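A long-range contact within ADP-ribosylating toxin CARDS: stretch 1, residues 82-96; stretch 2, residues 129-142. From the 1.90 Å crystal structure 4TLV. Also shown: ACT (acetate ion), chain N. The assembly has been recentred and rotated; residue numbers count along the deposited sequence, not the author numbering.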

# COMPACT_ATOMS: atom_id res chain seq x y z
N GLU A 82 -1.81 15.07 13.30
CA GLU A 82 -3.07 14.55 12.77
C GLU A 82 -3.84 15.72 12.19
O GLU A 82 -4.09 16.71 12.88
N ILE A 83 -4.22 15.62 10.91
CA ILE A 83 -4.70 16.76 10.14
C ILE A 83 -6.02 16.40 9.47
O ILE A 83 -6.09 15.43 8.71
N ARG A 84 -7.07 17.18 9.73
CA ARG A 84 -8.36 16.95 9.09
C ARG A 84 -8.23 17.30 7.63
O ARG A 84 -7.79 18.39 7.28
N ALA A 85 -8.62 16.37 6.77
CA ALA A 85 -8.55 16.57 5.32
C ALA A 85 -9.80 17.29 4.79
O ALA A 85 -10.87 17.16 5.36
N ASP A 86 -9.63 18.04 3.71
CA ASP A 86 -10.75 18.75 3.09
C ASP A 86 -10.55 18.73 1.57
O ASP A 86 -9.69 18.01 1.08
N GLN A 87 -11.35 19.50 0.82
CA GLN A 87 -11.36 19.40 -0.65
C GLN A 87 -10.04 19.78 -1.33
O GLN A 87 -9.86 19.52 -2.52
N HIS A 88 -9.10 20.39 -0.61
CA HIS A 88 -7.81 20.64 -1.26
C HIS A 88 -6.74 19.56 -0.99
O HIS A 88 -5.57 19.74 -1.32
N PHE A 89 -7.18 18.44 -0.42
CA PHE A 89 -6.33 17.25 -0.23
C PHE A 89 -6.66 16.20 -1.31
O PHE A 89 -7.81 15.80 -1.44
N TYR A 90 -5.64 15.73 -2.02
CA TYR A 90 -5.80 14.82 -3.15
C TYR A 90 -4.93 13.59 -3.01
O TYR A 90 -3.79 13.69 -2.57
N ASN A 91 -5.43 12.45 -3.45
CA ASN A 91 -4.64 11.21 -3.39
C ASN A 91 -3.61 11.09 -4.53
O ASN A 91 -3.97 11.16 -5.72
N ALA A 92 -2.34 10.89 -4.18
CA ALA A 92 -1.29 10.83 -5.20
C ALA A 92 -1.49 9.64 -6.13
O ALA A 92 -1.44 9.79 -7.37
N ARG A 93 -1.74 8.46 -5.58
CA ARG A 93 -1.90 7.28 -6.45
C ARG A 93 -3.09 7.41 -7.44
O ARG A 93 -2.93 7.15 -8.63
N ALA A 94 -4.25 7.84 -6.94
CA ALA A 94 -5.42 7.96 -7.80
C ALA A 94 -5.18 9.03 -8.87
O ALA A 94 -5.62 8.89 -10.02
N THR A 95 -4.51 10.10 -8.47
CA THR A 95 -4.17 11.16 -9.41
C THR A 95 -3.32 10.58 -10.55
O THR A 95 -3.55 10.87 -11.73
N GLY A 96 -2.35 9.74 -10.20
CA GLY A 96 -1.48 9.11 -11.18
C GLY A 96 -2.24 8.16 -12.09
O GLY A 96 -2.00 8.15 -13.30
N PHE A 129 7.09 4.29 -4.37
CA PHE A 129 6.57 5.30 -3.45
C PHE A 129 5.17 5.04 -2.92
O PHE A 129 4.67 5.80 -2.11
N ALA A 130 4.51 3.98 -3.39
CA ALA A 130 3.09 3.79 -3.10
C ALA A 130 2.79 3.59 -1.61
O ALA A 130 1.74 4.04 -1.11
N TYR A 131 3.70 2.93 -0.90
CA TYR A 131 3.51 2.64 0.52
C TYR A 131 3.36 3.92 1.34
O TYR A 131 2.87 3.88 2.48
N GLN A 132 3.80 5.05 0.79
CA GLN A 132 3.66 6.33 1.47
C GLN A 132 2.19 6.73 1.70
O GLN A 132 1.89 7.59 2.53
N ARG A 133 1.28 6.11 0.96
CA ARG A 133 -0.14 6.42 1.08
C ARG A 133 -0.35 7.93 1.01
O ARG A 133 -1.12 8.48 1.80
N GLU A 134 0.33 8.59 0.08
CA GLU A 134 0.38 10.06 0.08
C GLU A 134 -0.92 10.73 -0.35
O GLU A 134 -1.49 10.41 -1.38
N TRP A 135 -1.37 11.67 0.47
CA TRP A 135 -2.38 12.65 0.06
C TRP A 135 -1.61 13.97 0.07
O TRP A 135 -0.96 14.30 1.07
N PHE A 136 -1.62 14.68 -1.04
CA PHE A 136 -0.93 15.96 -1.08
C PHE A 136 -1.95 17.08 -1.05
O PHE A 136 -3.08 16.90 -1.52
N THR A 137 -1.57 18.22 -0.48
CA THR A 137 -2.48 19.36 -0.47
C THR A 137 -2.06 20.31 -1.58
O THR A 137 -0.86 20.43 -1.89
N ASP A 138 -3.05 20.93 -2.20
CA ASP A 138 -2.80 21.86 -3.29
C ASP A 138 -2.64 23.19 -2.56
O ASP A 138 -3.59 23.97 -2.43
N GLY A 139 -1.44 23.40 -2.02
CA GLY A 139 -1.14 24.61 -1.26
C GLY A 139 -1.08 24.45 0.25
O GLY A 139 -1.11 23.34 0.78
N PRO A 140 -0.99 25.58 0.95
CA PRO A 140 -0.80 25.63 2.41
C PRO A 140 -1.91 24.93 3.19
O PRO A 140 -3.06 24.88 2.76
N ILE A 141 -1.55 24.42 4.36
CA ILE A 141 -2.52 23.81 5.26
C ILE A 141 -2.72 24.75 6.43
O ILE A 141 -1.76 25.10 7.10
N ALA A 142 -3.97 25.17 6.66
CA ALA A 142 -4.29 26.10 7.74
C ALA A 142 -4.14 25.46 9.12
O ALA A 142 -4.36 24.26 9.28

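H88 ties the two stretches together with both its backbone and its ring: its O accepts from D138 N at 2.9 Å, while its side chain, at chi1 88° (p), reaches past T137 so that NE2 donates to P140 O at 2.9 Å. The other ring nitrogen, H88 ND1, donates to D86 OD1 at 2.6 Å, and H88 N donates to the same D86 OD1 at 3.0 Å, so the imidazole is held at both nitrogens, within the type I turn from D86 to F89 and across the contact. Beyond the turn, strand 89-91 runs antiparallel to strand 134-138. Y90 and F136 form the hydrogen-bonded pair, Y90 N to F136 O at 2.9 Å and F136 N to Y90 O at 2.8 Å; A92 N to E134 O at 3.0 Å carries the ladder into the start of the helix.

The side chains of F89, N91, W135 and T137 share one face of this sheet. F89 (m) lays its ring against T137 (p), whose CG2 sits 3.4 Å from the ring centroid, almost on the ring normal. T137 OG1 is engaged within its own stretch, donating to G139 O at 2.7 Å. Farther along, F89 CZ approaches I141 CD1 at 4.3 Å, and I141 (m, t) also meets I83 (m, t), CG2 to CG2 at 4.0 Å. W135 (m) spreads its indole beneath N91 (t): N91 CB lies 3.6 Å from the centroid of the six-membered ring, directly over the face. N91 ND2 and W135 NE1 are 3.3 Å apart, but both are donors and do not bond. Instead, N91 uses OD1 to cap the helix, accepting from A94 N at 2.8 Å.

On the other face, Y90 (m) and F136 (p) are neighbours. Y90 CB rests over the F136 ring, 4.1 Å from its centroid, while the two aromatic planes meet obliquely at 32°. The F136 ring edge turns to the helix start, with CE1 4.0 Å from both A92 CA and T95 OG1; T95 (m) donates from OG1 to N91 O at 2.8 Å. Y90 CE1 also touches D138 CB at 3.9 Å.

At the helix end of the contact, one water accepts from R93 N and donates to E134 O, both at 2.9 Å, bridging the stretches. The R93 side chain (chi1 m) brings CD to 3.9 Å from A130 CB, then extends to an acetate ion, probably from the crystallisation liquor, whose O accepts from R93 NH2 at 2.8 Å and R93 NH1 at 3.1 Å.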

# COMPACT_ATOMS: atom_id res chain seq x y z
CB GLU A 82 -3.86 13.91 13.91
CG GLU A 82 -5.25 13.45 13.51
CD GLU A 82 -6.01 12.87 14.69
OE1 GLU A 82 -6.36 13.64 15.60
OE2 GLU A 82 -6.24 11.65 14.72
CB ILE A 83 -3.68 17.12 9.03
CG1 ILE A 83 -2.28 17.37 9.61
CG2 ILE A 83 -4.17 18.29 8.18
CD1 ILE A 83 -1.14 17.33 8.57
CB ARG A 84 -9.49 17.79 9.74
CG ARG A 84 -10.86 17.63 9.07
CD ARG A 84 -11.97 18.49 9.77
NE ARG A 84 -11.46 19.80 10.17
CZ ARG A 84 -11.26 20.82 9.34
NH1 ARG A 84 -11.56 20.70 8.04
NH2 ARG A 84 -10.75 21.96 9.80
CB ALA A 85 -8.39 15.24 4.61
CB ASP A 86 -10.90 20.19 3.65
CG ASP A 86 -9.65 21.06 3.40
OD1 ASP A 86 -8.98 20.86 2.37
OD2 ASP A 86 -9.37 21.98 4.22
CB GLN A 87 -12.51 20.24 -1.24
CG GLN A 87 -12.21 21.74 -1.14
CD GLN A 87 -13.31 22.64 -1.71
OE1 GLN A 87 -14.45 22.22 -1.92
NE2 GLN A 87 -12.95 23.91 -1.96
CB HIS A 88 -7.31 22.10 -1.11
CG HIS A 88 -6.50 22.37 0.12
ND1 HIS A 88 -7.02 22.28 1.40
CD2 HIS A 88 -5.25 22.87 0.27
CE1 HIS A 88 -6.10 22.65 2.28
NE2 HIS A 88 -5.01 23.01 1.62
CB PHE A 89 -6.59 16.61 1.13
CG PHE A 89 -6.12 17.40 2.32
CD1 PHE A 89 -6.64 18.67 2.59
CD2 PHE A 89 -5.22 16.84 3.21
CE1 PHE A 89 -6.23 19.37 3.72
CE2 PHE A 89 -4.80 17.54 4.34
CZ PHE A 89 -5.31 18.80 4.60
CB TYR A 90 -5.37 15.52 -4.44
CG TYR A 90 -6.22 16.72 -4.74
CD1 TYR A 90 -5.91 17.96 -4.20
CD2 TYR A 90 -7.35 16.61 -5.54
CE1 TYR A 90 -6.72 19.08 -4.44
CE2 TYR A 90 -8.16 17.71 -5.80
CZ TYR A 90 -7.84 18.94 -5.25
OH TYR A 90 -8.63 20.03 -5.52
CB ASN A 91 -5.55 9.98 -3.37
CG ASN A 91 -4.76 8.70 -3.18
OD1 ASN A 91 -4.42 8.04 -4.13
ND2 ASN A 91 -4.43 8.37 -1.92
CB ALA A 92 0.12 10.80 -4.55
CB ARG A 93 -2.02 5.97 -5.64
CG ARG A 93 -0.64 5.37 -5.24
CD ARG A 93 -0.16 4.27 -6.22
NE ARG A 93 -1.06 3.13 -6.12
CZ ARG A 93 -1.91 2.73 -7.06
NH1 ARG A 93 -1.94 3.34 -8.24
NH2 ARG A 93 -2.72 1.71 -6.81
CB ALA A 94 -6.66 8.31 -6.96
CB THR A 95 -3.43 12.34 -8.71
OG1 THR A 95 -4.34 12.98 -7.80
CG2 THR A 95 -2.93 13.38 -9.73
CB PHE A 129 6.57 6.69 -4.11
CG PHE A 129 7.93 7.11 -4.60
CD1 PHE A 129 8.96 7.33 -3.71
CD2 PHE A 129 8.16 7.31 -5.96
CE1 PHE A 129 10.22 7.74 -4.15
CE2 PHE A 129 9.42 7.71 -6.41
CZ PHE A 129 10.45 7.93 -5.50
CB ALA A 130 2.55 2.60 -3.92
CB TYR A 131 4.71 1.84 1.08
CG TYR A 131 5.92 2.73 1.31
CD1 TYR A 131 6.12 3.37 2.53
CD2 TYR A 131 6.86 2.94 0.30
CE1 TYR A 131 7.20 4.21 2.73
CE2 TYR A 131 7.94 3.78 0.49
CZ TYR A 131 8.11 4.41 1.71
OH TYR A 131 9.20 5.24 1.91
CB GLN A 132 4.41 7.45 0.72
CG GLN A 132 5.92 7.24 0.71
CD GLN A 132 6.67 8.32 -0.04
OE1 GLN A 132 7.84 8.66 0.45
NE2 GLN A 132 6.19 8.85 -1.06
CB ARG A 133 -0.70 5.88 2.42
CG ARG A 133 -0.57 4.36 2.59
CD ARG A 133 -1.71 3.60 1.92
NE ARG A 133 -3.04 3.83 2.53
CZ ARG A 133 -3.53 3.16 3.58
NH1 ARG A 133 -2.80 2.22 4.21
NH2 ARG A 133 -4.75 3.44 4.03
CB GLU A 134 1.53 10.62 -0.78
CG GLU A 134 1.51 12.17 -0.80
CD GLU A 134 2.70 12.81 -1.50
OE1 GLU A 134 3.50 12.09 -2.13
OE2 GLU A 134 2.82 14.05 -1.40
CB TRP A 135 -3.53 12.69 1.06
CG TRP A 135 -4.45 11.52 0.94
CD1 TRP A 135 -4.25 10.26 1.42
CD2 TRP A 135 -5.73 11.51 0.28
NE1 TRP A 135 -5.33 9.46 1.10
CE2 TRP A 135 -6.25 10.21 0.41
CE3 TRP A 135 -6.49 12.48 -0.39
CZ2 TRP A 135 -7.49 9.84 -0.12
CZ3 TRP A 135 -7.70 12.12 -0.92
CH2 TRP A 135 -8.20 10.80 -0.78
CB PHE A 136 0.00 16.08 -2.30
CG PHE A 136 -0.70 16.07 -3.64
CD1 PHE A 136 -1.02 14.86 -4.27
CD2 PHE A 136 -1.01 17.26 -4.29
CE1 PHE A 136 -1.64 14.84 -5.50
CE2 PHE A 136 -1.64 17.24 -5.54
CZ PHE A 136 -1.95 16.02 -6.14
CB THR A 137 -2.47 20.10 0.87
OG1 THR A 137 -1.18 20.66 1.10
CG2 THR A 137 -2.82 19.14 2.01
CB ASP A 138 -4.00 21.87 -4.24
CG ASP A 138 -3.73 22.59 -5.54
OD1 ASP A 138 -2.63 23.18 -5.70
OD2 ASP A 138 -4.62 22.55 -6.42
CB PRO A 140 -0.85 27.13 2.73
CG PRO A 140 -0.52 27.81 1.45
CD PRO A 140 -1.09 26.93 0.37
CB ILE A 141 -2.03 22.44 5.79
CG1 ILE A 141 -1.83 21.47 4.63
CG2 ILE A 141 -3.04 21.87 6.80
CD1 ILE A 141 -1.27 20.11 5.06
CB ALA A 142 -5.70 26.61 7.57
C ACT N . -4.74 0.56 -9.96
O ACT N . -4.15 1.36 -9.20
OXT ACT N . -5.00 0.98 -11.12
CH3 ACT N . -5.12 -0.81 -9.49
O HOH W 1 -1.10 7.90 -2.81